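Local coordinates for protein endopolygalacturonase (Chondrostereum purpureum, PDB 1K5C) that probably hydrolyses the alpha-1,4 linkages between galacturonosyl units of polygalacturonate, acting as an endo-polygalacturonase of glycoside hydrolase family 28, at residues Gly272-Asp277 against Cys300-Gly305; Asn279-Ala284 against Asn306-Gln311; Thr285-Asn290 against Leu312-Gly317; Val296-Gly301 against Gly320-Asp325. One frame throughout, in Å; residues are numbered along the deposited sequence. Where two conformers were deposited one is given.

Overall arrangement
All four contacts join neighbouring coils near the C-terminal end of a right-handed parallel beta-helix. Interactions 1 and 2 lie one after the other on strand 275-280, their centres about 17 Å apart; the chain then turns a corner into interaction 3, the centres of interactions 2 and 3 being about 14 Å apart. Interaction 4 belongs to another wall of the helix and shares C300 and G301 with interaction 1, about 11 Å away between centres. The walls meet inside: W309 of interaction 2 packs on V296 and V298 of interaction 4, and V314 of interaction 3 touches V296. Interaction 1 comes near the galacturonate-binding residues, the F275 side chain lying about 6 Å from that of K228.

Interaction 1: Gly272-Asp277 against Cys300-Gly305; sequences GAPFSD and CGNCSG
N302 meets P274 where two successive coils of the right-handed parallel beta-helix begin to pair. Its backbone O accepts from F275 N at 3.2 Å. With CG anti to the backbone N (chi1 -177°), the N302 side chain lies beside the P274 ring and points the same way, ND2 being 3.7 Å from P274 CB. The same ND2 donates to T271 O, so the amide both lies alongside the proline and ties to the loop before it. An alanine at N302 would probably leave T271 O without this donor and the P274 ring without the amide that lies alongside it. C303 comes next, opposite F275. Its sulfur, held by the disulfide to C300, sits 3.8 Å from F275 CB and approaches the ring obliquely, 5.0 Å from the centroid, an apolar sulfur-aromatic contact suited to the buried interior. S304 faces the other way, as does S276, whose OG bonds to S239 OG. S304 N donates to F275 O at 2.9 Å, and S304 O takes a longer bond from D277 N. At G305, phi is 108°, and a CB there would be jammed against S304 O.

Interaction 2: Asn279-Ala284 against Asn306-Gln311; sequences NFTGGA and NWNWSQ
N279 OD1 accepts from N308 N at 2.9 Å, and a water lies 2.8 Å from the same oxygen. The donor N308 N stands well above the carbonyl plane, 57° out of it, and the two asparagine side chains cross obliquely. A side-chain carbonyl thus serves where a strand would usually offer a backbone one, a task for which asparagine is well suited. N279 ND2 donates to a second water, which also touches N306 O. Beyond this the strands bond normally, F280 N to N308 O. The aromatic pair sits on the inner side: the edge of F280 meets the face of W309 in a T-shaped stack, planes 76° apart, with F280 CE1 3.6 Å above the indole and over its centre. W309 NE1 is engaged by V278 O, and Y243, from the preceding coil, stacks on F280. On the outer side T281 CG2 rests 3.8 Å from N308 CG, while N308 OD1 accepts from S310 N in an Asx turn as the chain rounds the corner. There Q311 N bonds to F280 O; the Q311 chain bends at chi2 (-67°), which sets CD, and chi3 turns NE2 to donate to G282 O at 2.8 Å. The chemistry is therefore divided: F280 and W309 pack inward, whereas the N279 amide joins the strands and that of Q311 ties the corner to the G282 turn.

Interaction 3: Thr285-Asn290 against Leu312-Gly317; sequences TTIKVN and LTVTGG
I287 and V314 lie side by side, pointing the same way into the interior. I287 CB rests 4.0 Å from V314 CG1, and CG2 stays near that same methyl. CG1 turns anti to the carbonyl carbon (chi1 -51°) and passes beside L312 CD1; from there chi2, at -176°, extends the chain, and the tip CD1 reaches L312 CD1 at 3.8 Å with V314 CG2 a little farther off. L312 CD1 is shared, for T285 CG2 also touches it at 3.9 Å. Branched aliphatic residues fit here because their methyls meet at van der Waals distance across stacked strands of the right-handed parallel beta-helix; L312 and T285 also pack on F280, and V314 on V296. The backbones run parallel, 11° apart, in regular register: T313 N bonds to T285 O, I287 N to T313 O, T315 N to I287 O and V289 N to T315 O, the second of these at 2.8 Å. On the outer face are T286, K288, T313 and T315, polar residues suited to solvent; T315 OG1 and I287 O are bridged by a water, 2.8 Å from OG1. Farther on, V289 CG2 presses to 3.4 Å from G316 C. A side chain at G316 would collide with V289 O, and another water joins V289 O to G317 N, accepting from the latter at 2.9 Å.

Interaction 4: Val296-Gly301 against Gly320-Asp325; sequences VTVECG and GTIKSD
V298 pairs in parallel with I322: V298 N bonds to T321 O at 2.9 Å, K323 N to V298 O, and C300 N to K323 O. At the start of the pairing a side chain steps in, as T297 OG1 accepts from T321 N at 3.1 Å with a nearly straight N-H (163°). With OG1 anti to its own carbonyl carbon (chi1 -76°), the hydroxyl reaches T321 N; G320 suits its place because a CB there would collide with OG1. A valine at T297 would probably leave T321 N without its acceptor. Inward, I322 CD1 touches both V298 CG2, at 3.8 Å, and V296 CG1, at 3.9 Å, and I322 also packs on I329. Outward, E299 and K323 run side by side, the lysine's CD 3.6 Å from E299 OE1. Their charged ends are too far apart for a salt bridge, OE1 and NZ being 4.5 Å apart, but a water bridges OE2 and NZ; OE2 also accepts from G267 N, which fixes the carboxylate. C300 CB packs on D325 CB, and D325 OD2 receives C303 N. Strand 322-323 is the outermost of its sheet within the chain, the last rung of that wall at the C-terminal end of this family 28 parallel beta-helix.

Interaction 1: Gly272-Asp277 against Cys300-Gly305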
loop_
_atom_site.group_PDB
_atom_site.type_symbol
_atom_site.label_atom_id
_atom_site.label_comp_id
_atom_site.label_asym_id
_atom_site.label_seq_id
_atom_site.Cartn_x
_atom_site.Cartn_y
_atom_site.Cartn_z
ATOM N N GLY A 272 3.816 22.458 -6.419
ATOM C CA GLY A 272 3.647 21.815 -7.703
ATOM C C GLY A 272 2.844 20.516 -7.700
ATOM O O GLY A 272 2.699 19.914 -8.772
ATOM N N ALA A 273 2.328 20.095 -6.539
ATOM C CA ALA A 273 1.547 18.874 -6.440
ATOM C C ALA A 273 0.229 19.158 -5.706
ATOM O O ALA A 273 -0.035 18.662 -4.614
ATOM C CB ALA A 273 2.352 17.801 -5.697
ATOM N N PRO A 274 -0.613 20.012 -6.294
ATOM C CA PRO A 274 -1.813 20.496 -5.578
ATOM C C PRO A 274 -2.674 19.337 -5.079
ATOM O O PRO A 274 -2.950 18.369 -5.776
ATOM C CB PRO A 274 -2.575 21.313 -6.644
ATOM C CG PRO A 274 -1.915 20.949 -7.959
ATOM C CD PRO A 274 -0.466 20.686 -7.601
ATOM N N PHE A 275 -3.196 19.544 -3.838
ATOM C CA PHE A 275 -4.175 18.633 -3.226
ATOM C C PHE A 275 -5.536 19.321 -3.253
ATOM O O PHE A 275 -5.656 20.473 -2.827
ATOM C CB PHE A 275 -3.854 18.313 -1.778
ATOM C CG PHE A 275 -2.538 17.618 -1.503
ATOM C CD1 PHE A 275 -1.778 17.038 -2.498
ATOM C CD2 PHE A 275 -2.084 17.605 -0.191
ATOM C CE1 PHE A 275 -0.544 16.427 -2.186
ATOM C CE2 PHE A 275 -0.879 16.980 0.153
ATOM C CZ PHE A 275 -0.111 16.388 -0.859
ATOM N N SER A 276 -6.570 18.587 -3.651
ATOM C CA SER A 276 -7.927 19.159 -3.668
ATOM C C SER A 276 -8.946 18.099 -3.230
ATOM O O SER A 276 -8.766 16.901 -3.426
ATOM C CB SER A 276 -8.281 19.731 -5.002
ATOM O OG SER A 276 -8.163 18.822 -6.015
ATOM N N ASP A 277 -10.022 18.624 -2.658
ATOM C CA ASP A 277 -11.241 17.818 -2.378
ATOM C C ASP A 277 -10.922 16.590 -1.533
ATOM O O ASP A 277 -11.166 15.452 -1.945
ATOM C CB ASP A 277 -11.932 17.455 -3.693
ATOM C CG ASP A 277 -12.335 18.659 -4.453
ATOM O OD1 ASP A 277 -12.297 19.818 -3.960
ATOM O OD2 ASP A 277 -12.780 18.418 -5.618
ATOM N N CYS A 300 0.245 22.724 3.612
ATOM C CA CYS A 300 -0.001 22.945 2.188
ATOM C C CYS A 300 0.772 24.151 1.677
ATOM O O CYS A 300 0.664 25.250 2.235
ATOM C CB CYS A 300 -1.483 23.276 1.909
ATOM S SG CYS A 300 -2.611 21.872 2.077
ATOM N N GLY A 301 1.462 23.957 0.533
ATOM C CA GLY A 301 1.842 25.070 -0.339
ATOM C C GLY A 301 0.810 25.324 -1.394
ATOM O O GLY A 301 0.760 26.468 -1.909
ATOM N N ASN A 302 -0.020 24.343 -1.782
ATOM C CA ASN A 302 -1.002 24.550 -2.830
ATOM C C ASN A 302 -2.132 23.521 -2.618
ATOM O O ASN A 302 -1.984 22.341 -2.995
ATOM C CB ASN A 302 -0.349 24.416 -4.211
ATOM C CG ASN A 302 -1.323 24.706 -5.342
ATOM O OD1 ASN A 302 -2.485 25.087 -5.105
ATOM N ND2 ASN A 302 -0.834 24.544 -6.583
ATOM N N CYS A 303 -3.215 23.964 -1.979
ATOM C CA CYS A 303 -4.371 23.081 -1.734
ATOM C C CYS A 303 -5.634 23.885 -2.009
ATOM O O CYS A 303 -5.653 25.092 -1.747
ATOM C CB CYS A 303 -4.428 22.615 -0.272
ATOM S SG CYS A 303 -3.042 21.478 0.111
ATOM N N SER A 304 -6.671 23.203 -2.505
ATOM C CA SER A 304 -7.903 23.838 -2.897
ATOM C C SER A 304 -9.119 22.987 -2.499
ATOM O O SER A 304 -9.036 21.752 -2.357
ATOM C CB SER A 304 -7.954 24.028 -4.424
ATOM O OG SER A 304 -7.061 25.081 -4.810
ATOM N N GLY A 305 -10.270 23.649 -2.420
ATOM C CA GLY A 305 -11.560 23.009 -2.257
ATOM C C GLY A 305 -12.143 23.221 -0.854
ATOM O O GLY A 305 -11.547 23.808 0.037
#

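Interaction 2: Asn279-Ala284 against Asn306-Gln311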
loop_
_atom_site.group_PDB
_atom_site.type_symbol
_atom_site.label_atom_id
_atom_site.label_comp_id
_atom_site.label_asym_id
_atom_site.label_seq_id
_atom_site.Cartn_x
_atom_site.Cartn_y
_atom_site.Cartn_z
ATOM N N ASN A 279 -11.917 14.797 1.973
ATOM C CA ASN A 279 -13.051 14.790 2.904
ATOM C C ASN A 279 -12.932 13.638 3.895
ATOM O O ASN A 279 -12.447 12.543 3.533
ATOM C CB ASN A 279 -14.378 14.611 2.123
ATOM C CG ASN A 279 -14.875 15.860 1.450
ATOM O OD1 ASN A 279 -14.288 16.920 1.477
ATOM N ND2 ASN A 279 -16.138 15.802 0.932
ATOM N N PHE A 280 -13.488 13.856 5.083
ATOM C CA PHE A 280 -13.774 12.788 6.074
ATOM C C PHE A 280 -15.311 12.854 6.282
ATOM O O PHE A 280 -15.800 13.686 7.040
ATOM C CB PHE A 280 -13.072 12.987 7.395
ATOM C CG PHE A 280 -11.554 12.819 7.353
ATOM C CD1 PHE A 280 -10.724 13.823 6.925
ATOM C CD2 PHE A 280 -10.986 11.593 7.791
ATOM C CE1 PHE A 280 -9.329 13.674 6.937
ATOM C CE2 PHE A 280 -9.600 11.454 7.796
ATOM C CZ PHE A 280 -8.779 12.475 7.377
ATOM N N THR A 281 -16.018 11.977 5.533
ATOM C CA THR A 281 -17.495 11.954 5.528
ATOM C C THR A 281 -17.962 10.515 5.621
ATOM O O THR A 281 -17.190 9.573 5.586
ATOM C CB THR A 281 -18.031 12.648 4.261
ATOM O OG1 THR A 281 -17.408 12.008 3.128
ATOM C CG2 THR A 281 -17.724 14.143 4.254
ATOM N N GLY A 282 -19.303 10.362 5.737
ATOM C CA GLY A 282 -19.884 9.012 5.797
ATOM C C GLY A 282 -19.834 8.536 7.235
ATOM O O GLY A 282 -20.287 9.244 8.156
ATOM N N GLY A 283 -19.335 7.342 7.465
ATOM C CA GLY A 283 -19.171 6.846 8.850
ATOM C C GLY A 283 -18.051 7.615 9.537
ATOM O O GLY A 283 -17.090 8.085 8.892
ATOM N N ALA A 284 -18.118 7.723 10.872
ATOM C CA ALA A 284 -17.084 8.364 11.640
ATOM C C ALA A 284 -15.714 7.733 11.361
ATOM O O ALA A 284 -15.552 6.507 11.415
ATOM C CB ALA A 284 -17.407 8.218 13.122
ATOM N N ASN A 306 -13.385 22.705 -0.739
ATOM C CA ASN A 306 -14.119 22.733 0.554
ATOM C C ASN A 306 -13.976 21.353 1.144
ATOM O O ASN A 306 -14.681 20.412 0.766
ATOM C CB ASN A 306 -15.581 23.064 0.305
ATOM C CG ASN A 306 -15.703 24.496 -0.250
ATOM O OD1 ASN A 306 -15.223 25.433 0.378
ATOM N ND2 ASN A 306 -16.278 24.620 -1.419
ATOM N N TRP A 307 -12.998 21.240 2.055
ATOM C CA TRP A 307 -12.666 19.933 2.668
ATOM C C TRP A 307 -13.631 19.735 3.822
ATOM O O TRP A 307 -13.526 20.394 4.884
ATOM C CB TRP A 307 -11.224 19.971 3.160
ATOM C CG TRP A 307 -10.190 20.046 2.064
ATOM C CD1 TRP A 307 -10.361 20.379 0.741
ATOM C CD2 TRP A 307 -8.789 19.764 2.251
ATOM N NE1 TRP A 307 -9.108 20.293 0.072
ATOM C CE2 TRP A 307 -8.143 19.950 0.992
ATOM C CE3 TRP A 307 -7.991 19.385 3.354
ATOM C CZ2 TRP A 307 -6.765 19.769 0.842
ATOM C CZ3 TRP A 307 -6.628 19.209 3.188
ATOM C CH2 TRP A 307 -6.017 19.394 1.938
ATOM N N ASN A 308 -14.587 18.821 3.595
ATOM C CA ASN A 308 -15.606 18.536 4.649
ATOM C C ASN A 308 -15.009 17.425 5.541
ATOM O O ASN A 308 -14.898 16.285 5.063
ATOM C CB ASN A 308 -16.888 18.047 3.953
ATOM C CG ASN A 308 -18.010 17.829 4.971
ATOM O OD1 ASN A 308 -17.746 17.619 6.163
ATOM N ND2 ASN A 308 -19.225 17.905 4.504
ATOM N N TRP A 309 -14.584 17.814 6.735
ATOM C CA TRP A 309 -13.981 16.888 7.688
ATOM C C TRP A 309 -14.931 16.638 8.868
ATOM O O TRP A 309 -14.533 16.258 9.963
ATOM C CB TRP A 309 -12.643 17.448 8.201
ATOM C CG TRP A 309 -11.557 17.333 7.154
ATOM C CD1 TRP A 309 -11.658 17.172 5.790
ATOM C CD2 TRP A 309 -10.138 17.344 7.457
ATOM N NE1 TRP A 309 -10.385 17.085 5.217
ATOM C CE2 TRP A 309 -9.457 17.188 6.225
ATOM C CE3 TRP A 309 -9.413 17.477 8.646
ATOM C CZ2 TRP A 309 -8.032 17.160 6.193
ATOM C CZ3 TRP A 309 -8.023 17.440 8.590
ATOM C CH2 TRP A 309 -7.354 17.288 7.364
ATOM N N SER A 310 -16.257 16.744 8.591
ATOM C CA SER A 310 -17.245 16.668 9.674
ATOM C C SER A 310 -17.208 15.387 10.411
ATOM O O SER A 310 -17.546 15.373 11.602
ATOM C CB SER A 310 -18.645 16.899 9.054
ATOM O OG SER A 310 -18.915 15.907 8.028
ATOM N N GLN A 311 -16.836 14.267 9.755
ATOM C CA GLN A 311 -16.889 12.958 10.427
ATOM C C GLN A 311 -15.555 12.533 11.039
ATOM O O GLN A 311 -15.451 11.401 11.533
ATOM C CB GLN A 311 -17.426 11.888 9.457
ATOM C CG GLN A 311 -18.931 12.144 9.125
ATOM C CD GLN A 311 -19.781 11.919 10.374
ATOM O OE1 GLN A 311 -20.006 12.819 11.159
ATOM N NE2 GLN A 311 -20.204 10.703 10.601
HETATM O O HOH W 1 -14.058 18.163 -0.995
HETATM O O HOH W 2 -16.921 18.736 0.173
#

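Interaction 3: Thr285-Asn290 against Leu312-Gly317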
loop_
_atom_site.group_PDB
_atom_site.type_symbol
_atom_site.label_atom_id
_atom_site.label_comp_id
_atom_site.label_asym_id
_atom_site.label_seq_id
_atom_site.Cartn_x
_atom_site.Cartn_y
_atom_site.Cartn_z
ATOM N N THR A 285 -14.724 8.614 11.144
ATOM C CA THR A 285 -13.329 8.187 11.221
ATOM C C THR A 285 -12.812 8.718 12.590
ATOM O O THR A 285 -12.768 9.925 12.809
ATOM C CB THR A 285 -12.502 8.713 10.068
ATOM O OG1 THR A 285 -12.869 7.983 8.875
ATOM C CG2 THR A 285 -11.002 8.545 10.324
ATOM N N THR A 286 -12.542 7.761 13.461
ATOM C CA THR A 286 -12.078 8.105 14.789
ATOM C C THR A 286 -10.626 7.665 14.897
ATOM O O THR A 286 -10.260 6.544 14.503
ATOM C CB THR A 286 -12.936 7.448 15.888
ATOM O OG1 THR A 286 -12.786 5.975 15.868
ATOM C CG2 THR A 286 -14.403 7.850 15.761
ATOM N N ILE A 287 -9.800 8.588 15.425
ATOM C CA ILE A 287 -8.347 8.340 15.511
ATOM C C ILE A 287 -7.867 8.703 16.911
ATOM O O ILE A 287 -8.100 9.815 17.367
ATOM C CB ILE A 287 -7.577 9.207 14.462
ATOM C CG1 ILE A 287 -8.162 9.048 13.070
ATOM C CG2 ILE A 287 -6.086 8.915 14.558
ATOM C CD1 ILE A 287 -7.393 9.800 11.977
ATOM N N LYS A 288 -7.267 7.749 17.587
ATOM C CA LYS A 288 -6.697 7.946 18.943
ATOM C C LYS A 288 -5.197 7.895 18.827
ATOM O O LYS A 288 -4.641 6.917 18.269
ATOM C CB LYS A 288 -7.201 6.872 19.901
ATOM C CG LYS A 288 -8.734 6.903 20.062
ATOM C CD LYS A 288 -9.359 5.828 20.977
ATOM C CE LYS A 288 -10.856 5.664 20.842
ATOM N NZ LYS A 288 -11.669 4.632 21.664
ATOM N N VAL A 289 -4.518 8.922 19.326
ATOM C CA VAL A 289 -3.091 9.005 19.213
ATOM C C VAL A 289 -2.442 8.911 20.604
ATOM O O VAL A 289 -3.046 9.219 21.649
ATOM C CB VAL A 289 -2.623 10.264 18.450
ATOM C CG1 VAL A 289 -3.360 10.446 17.124
ATOM C CG2 VAL A 289 -2.725 11.541 19.297
ATOM N N ASN A 290 -1.173 8.524 20.600
ATOM C CA ASN A 290 -0.395 8.355 21.820
ATOM C C ASN A 290 -0.022 9.680 22.438
ATOM O O ASN A 290 -0.150 10.749 21.829
ATOM C CB ASN A 290 0.899 7.601 21.503
ATOM C CG ASN A 290 0.596 6.140 21.162
ATOM O OD1 ASN A 290 -0.512 5.631 21.290
ATOM N ND2 ASN A 290 1.660 5.472 20.688
ATOM N N LEU A 312 -14.565 13.440 11.075
ATOM C CA LEU A 312 -13.289 13.110 11.727
ATOM C C LEU A 312 -13.325 13.483 13.202
ATOM O O LEU A 312 -13.657 14.637 13.550
ATOM C CB LEU A 312 -12.167 13.909 11.031
ATOM C CG LEU A 312 -10.778 13.741 11.599
ATOM C CD1 LEU A 312 -10.319 12.246 11.501
ATOM C CD2 LEU A 312 -9.768 14.662 10.896
ATOM N N THR A 313 -12.889 12.570 14.040
ATOM C CA THR A 313 -12.625 12.858 15.474
ATOM C C THR A 313 -11.220 12.331 15.782
ATOM O O THR A 313 -11.007 11.128 15.594
ATOM C CB THR A 313 -13.668 12.229 16.405
ATOM O OG1 THR A 313 -14.959 12.733 16.082
ATOM C CG2 THR A 313 -13.294 12.510 17.858
ATOM N N VAL A 314 -10.345 13.187 16.241
ATOM C CA VAL A 314 -9.003 12.768 16.651
ATOM C C VAL A 314 -8.807 13.200 18.114
ATOM O O VAL A 314 -9.060 14.379 18.422
ATOM C CB VAL A 314 -7.892 13.376 15.774
ATOM C CG1 VAL A 314 -6.526 12.725 16.127
ATOM C CG2 VAL A 314 -8.177 13.211 14.281
ATOM N N THR A 315 -8.369 12.277 18.950
ATOM C CA THR A 315 -8.160 12.531 20.374
ATOM C C THR A 315 -6.775 11.984 20.793
ATOM O O THR A 315 -6.182 11.173 20.110
ATOM C CB THR A 315 -9.273 11.886 21.228
ATOM O OG1 THR A 315 -9.302 10.463 20.966
ATOM C CG2 THR A 315 -10.656 12.516 20.926
ATOM N N GLY A 316 -6.345 12.508 21.952
ATOM C CA GLY A 316 -5.037 12.142 22.487
ATOM C C GLY A 316 -3.950 13.160 22.078
ATOM O O GLY A 316 -4.167 14.044 21.231
ATOM N N GLY A 317 -2.750 12.978 22.640
ATOM C CA GLY A 317 -1.599 13.725 22.150
ATOM C C GLY A 317 -1.799 15.220 22.247
ATOM O O GLY A 317 -2.421 15.757 23.194
HETATM O O HOH W 3 -10.966 9.827 18.868
HETATM O O HOH W 4 -2.667 10.444 24.148
#

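Interaction 4: Val296-Gly301 against Gly320-Asp325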
loop_
_atom_site.group_PDB
_atom_site.type_symbol
_atom_site.label_atom_id
_atom_site.label_comp_id
_atom_site.label_asym_id
_atom_site.label_seq_id
_atom_site.Cartn_x
_atom_site.Cartn_y
_atom_site.Cartn_z
ATOM N N VAL A 296 -3.485 16.279 14.284
ATOM C CA VAL A 296 -3.601 16.590 12.846
ATOM C C VAL A 296 -2.656 17.718 12.480
ATOM O O VAL A 296 -2.693 18.788 13.095
ATOM C CB VAL A 296 -5.044 17.030 12.541
ATOM C CG1 VAL A 296 -5.181 17.531 11.093
ATOM C CG2 VAL A 296 -6.051 15.925 12.824
ATOM N N THR A 297 -1.873 17.513 11.427
ATOM C CA THR A 297 -1.145 18.609 10.787
ATOM C C THR A 297 -1.459 18.577 9.280
ATOM O O THR A 297 -1.386 17.509 8.654
ATOM C CB THR A 297 0.360 18.568 11.046
ATOM O OG1 THR A 297 0.521 19.032 12.426
ATOM C CG2 THR A 297 1.200 19.454 10.126
ATOM N N VAL A 298 -1.772 19.758 8.753
ATOM C CA VAL A 298 -1.926 19.989 7.320
ATOM C C VAL A 298 -0.893 21.055 6.960
ATOM O O VAL A 298 -0.926 22.145 7.546
ATOM C CB VAL A 298 -3.350 20.477 6.980
ATOM C CG1 VAL A 298 -3.426 20.853 5.498
ATOM C CG2 VAL A 298 -4.378 19.401 7.357
ATOM N N GLU A 299 0.004 20.723 6.019
ATOM C CA GLU A 299 1.081 21.625 5.581
ATOM C C GLU A 299 1.011 21.738 4.065
ATOM O O GLU A 299 1.623 20.975 3.330
ATOM C CB GLU A 299 2.442 21.083 6.071
ATOM C CG GLU A 299 3.614 21.970 5.642
ATOM C CD GLU A 299 3.914 23.121 6.571
ATOM O OE1 GLU A 299 3.148 23.393 7.496
ATOM O OE2 GLU A 299 4.980 23.766 6.374
ATOM N N CYS A 300 0.245 22.724 3.612
ATOM C CA CYS A 300 -0.001 22.945 2.188
ATOM C C CYS A 300 0.772 24.151 1.677
ATOM O O CYS A 300 0.664 25.250 2.235
ATOM C CB CYS A 300 -1.483 23.276 1.909
ATOM S SG CYS A 300 -2.611 21.872 2.077
ATOM N N GLY A 301 1.462 23.957 0.533
ATOM C CA GLY A 301 1.842 25.070 -0.339
ATOM C C GLY A 301 0.810 25.324 -1.394
ATOM O O GLY A 301 0.760 26.468 -1.909
ATOM N N GLY A 320 -1.760 19.722 16.377
ATOM C CA GLY A 320 -0.816 20.058 15.294
ATOM C C GLY A 320 -1.094 21.462 14.759
ATOM O O GLY A 320 -1.585 22.344 15.496
ATOM N N THR A 321 -0.712 21.663 13.497
ATOM C CA THR A 321 -0.877 22.974 12.859
ATOM C C THR A 321 -1.599 22.781 11.538
ATOM O O THR A 321 -1.443 21.768 10.845
ATOM C CB THR A 321 0.484 23.649 12.625
ATOM O OG1 THR A 321 1.381 22.794 11.885
ATOM C CG2 THR A 321 1.171 23.991 13.965
ATOM N N ILE A 322 -2.398 23.814 11.179
ATOM C CA ILE A 322 -3.161 23.791 9.929
ATOM C C ILE A 322 -2.748 24.966 9.067
ATOM O O ILE A 322 -2.984 26.138 9.423
ATOM C CB ILE A 322 -4.677 23.877 10.175
ATOM C CG1 ILE A 322 -5.217 22.771 11.096
ATOM C CG2 ILE A 322 -5.434 23.926 8.819
ATOM C CD1 ILE A 322 -5.070 21.423 10.464
ATOM N N LYS A 323 -2.178 24.658 7.912
ATOM C CA LYS A 323 -1.790 25.620 6.873
ATOM C C LYS A 323 -2.409 25.022 5.621
ATOM O O LYS A 323 -1.803 24.173 4.944
ATOM C CB LYS A 323 -0.271 25.761 6.807
ATOM C CG LYS A 323 0.255 26.426 8.064
ATOM C CD LYS A 323 1.745 26.722 7.890
ATOM C CE LYS A 323 2.374 27.184 9.213
ATOM N NZ LYS A 323 3.783 27.569 8.918
ATOM N N SER A 324 -3.643 25.421 5.315
ATOM C CA SER A 324 -4.398 24.769 4.237
ATOM C C SER A 324 -4.434 25.518 2.943
ATOM O O SER A 324 -5.142 25.110 2.011
ATOM C CB SER A 324 -5.837 24.444 4.681
ATOM O OG SER A 324 -6.588 25.596 4.892
ATOM N N ASP A 325 -3.681 26.616 2.822
ATOM C CA ASP A 325 -3.621 27.365 1.568
ATOM C C ASP A 325 -5.018 27.807 1.163
ATOM O O ASP A 325 -5.717 28.439 1.959
ATOM C CB ASP A 325 -2.800 26.638 0.521
ATOM C CG ASP A 325 -2.619 27.444 -0.752
ATOM O OD1 ASP A 325 -2.119 28.580 -0.639
ATOM O OD2 ASP A 325 -2.981 26.942 -1.839
HETATM O O HOH W 5 -4.557 18.749 15.852
HETATM O O HOH W 6 1.034 23.170 9.277
HETATM O O HOH W 7 4.679 24.528 9.637
HETATM O O HOH W 8 4.813 26.484 6.482
#